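Local coordinates for four helix bundle protein (Bacteroides thetaiotaomicron VPI-5482, PDB 2RLD), which is of unknown function but belongs to the 23S rRNA-intervening sequence (S23) family of four-helix bundle proteins and binds calcium ions in the crystal, at the interface of chains A and B. Sequence-based numbering; all coordinates share one arbitrary frame. Chains: chain A/B, Uncharacterized protein.

The interface of chains A and B. Residues chain A 81, 85, 88-89; chain B 16, 19-20.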
loop_
_atom_site.group_PDB
_atom_site.type_symbol
_atom_site.label_atom_id
_atom_site.label_comp_id
_atom_site.label_asym_id
_atom_site.label_seq_id
_atom_site.Cartn_x
_atom_site.Cartn_y
_atom_site.Cartn_z
ATOM N N TYR A 81 8.411 -9.149 15.527
ATOM C CA TYR A 81 7.116 -9.360 16.256
ATOM C C TYR A 81 6.411 -10.587 15.769
ATOM O O TYR A 81 5.918 -11.361 16.581
ATOM C CB TYR A 81 6.095 -8.196 16.207
ATOM C CG TYR A 81 5.133 -8.223 17.405
ATOM C CD1 TYR A 81 5.639 -8.205 18.696
ATOM C CD2 TYR A 81 3.727 -8.245 17.259
ATOM C CE1 TYR A 81 4.825 -8.235 19.788
ATOM C CE2 TYR A 81 2.912 -8.282 18.358
ATOM C CZ TYR A 81 3.466 -8.274 19.626
ATOM O OH TYR A 81 2.650 -8.284 20.735
ATOM N N LEU A 85 5.293 -13.941 17.948
ATOM C CA LEU A 85 3.982 -14.591 17.904
ATOM C C LEU A 85 4.102 -16.078 17.532
ATOM O O LEU A 85 3.442 -16.907 18.142
ATOM C CB LEU A 85 3.088 -13.845 16.936
ATOM C CG LEU A 85 2.540 -12.524 17.489
ATOM C CD1 LEU A 85 1.770 -11.701 16.438
ATOM C CD2 LEU A 85 1.636 -12.781 18.707
ATOM N N ARG A 88 5.492 -18.001 20.519
ATOM C CA ARG A 88 4.454 -18.000 21.536
ATOM C C ARG A 88 3.341 -19.001 21.233
ATOM O O ARG A 88 2.838 -19.672 22.144
ATOM C CB ARG A 88 3.900 -16.579 21.725
ATOM C CG ARG A 88 2.590 -16.483 22.410
ATOM C CD ARG A 88 2.689 -16.946 23.851
ATOM N NE ARG A 88 1.410 -16.829 24.548
ATOM C CZ ARG A 88 0.345 -17.593 24.309
ATOM N NH1 ARG A 88 0.384 -18.570 23.414
ATOM N NH2 ARG A 88 -0.769 -17.392 24.981
ATOM N N THR A 89 2.987 -19.122 19.951
ATOM C CA THR A 89 1.965 -20.055 19.519
ATOM C C THR A 89 2.487 -21.453 19.108
ATOM O O THR A 89 1.708 -22.302 18.642
ATOM C CB THR A 89 1.185 -19.450 18.358
ATOM O OG1 THR A 89 2.068 -19.159 17.265
ATOM C CG2 THR A 89 0.463 -18.175 18.821
ATOM N N LEU B 16 1.009 -8.896 23.467
ATOM C CA LEU B 16 1.304 -10.170 22.815
ATOM C C LEU B 16 0.134 -11.145 22.933
ATOM O O LEU B 16 -0.266 -11.764 21.967
ATOM C CB LEU B 16 2.594 -10.785 23.388
ATOM C CG LEU B 16 3.015 -12.104 22.711
ATOM C CD1 LEU B 16 3.528 -11.823 21.294
ATOM C CD2 LEU B 16 4.076 -12.932 23.473
ATOM N N ALA B 19 -2.567 -9.964 20.663
ATOM C CA ALA B 19 -2.225 -10.329 19.276
ATOM C C ALA B 19 -2.602 -11.760 18.954
ATOM O O ALA B 19 -3.154 -12.044 17.899
ATOM C CB ALA B 19 -0.692 -10.068 18.966
ATOM N N VAL B 20 -2.314 -12.698 19.855
ATOM C CA VAL B 20 -2.713 -14.080 19.641
ATOM C C VAL B 20 -4.234 -14.176 19.569
ATOM O O VAL B 20 -4.766 -14.840 18.680
ATOM C CB VAL B 20 -2.168 -15.010 20.760
ATOM C CG1 VAL B 20 -2.781 -16.423 20.668
ATOM C CG2 VAL B 20 -0.623 -15.002 20.724
#
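A:Leu85 points its CD2 methyl into a triangle formed by B:Leu16, B:Ala19 and B:Val20. The two leucine side chains run past each other in opposite directions. Their methyls, A:Leu85 CD2 and B:Leu16 CD1, are 3.3 Å apart, a tight fit. On another side the same CD2 lies 3.6 Å from B:Ala19 CB. B:Val20 CG2 closes the triangle at 3.8 Å from A:Leu85 CD2.

A:Tyr81 stands at one end of the patch. Its CG is anti to the backbone N (chi1 -155°), and the ring reaches toward chain B with the phenol oxygen leading. That oxygen, OH, lies 3.6 Å from B:Leu16 CB, against the base of that side chain. The ring carbon CZ lies 3.9 Å from B:Leu16 CD1. An alanine in place of A:Tyr81 would probably leave B:Leu16 uncovered on this flank and its CD1 methyl freer to shift.

At the other end, the aliphatic part of A:Arg88 crosses B:Val20 at about a right angle and also touches B:Leu16 CD2. A:Thr89 turns its CG2 methyl to B:Val20 CG2, at 3.9 Å. Its hydroxyl OG1 hydrogen-bonds back to A:Leu85 O (2.8 Å), bent at the carbonyl (131°) and tilted from its plane. This likely fixes the side-chain rotation, with the methyl toward chain B.

The pairing may be a crystal contact. It joins the last two turns of helix 62-88 of chain A, and the residue after it, to helix 7-32 of chain B, between two four-helix bundles.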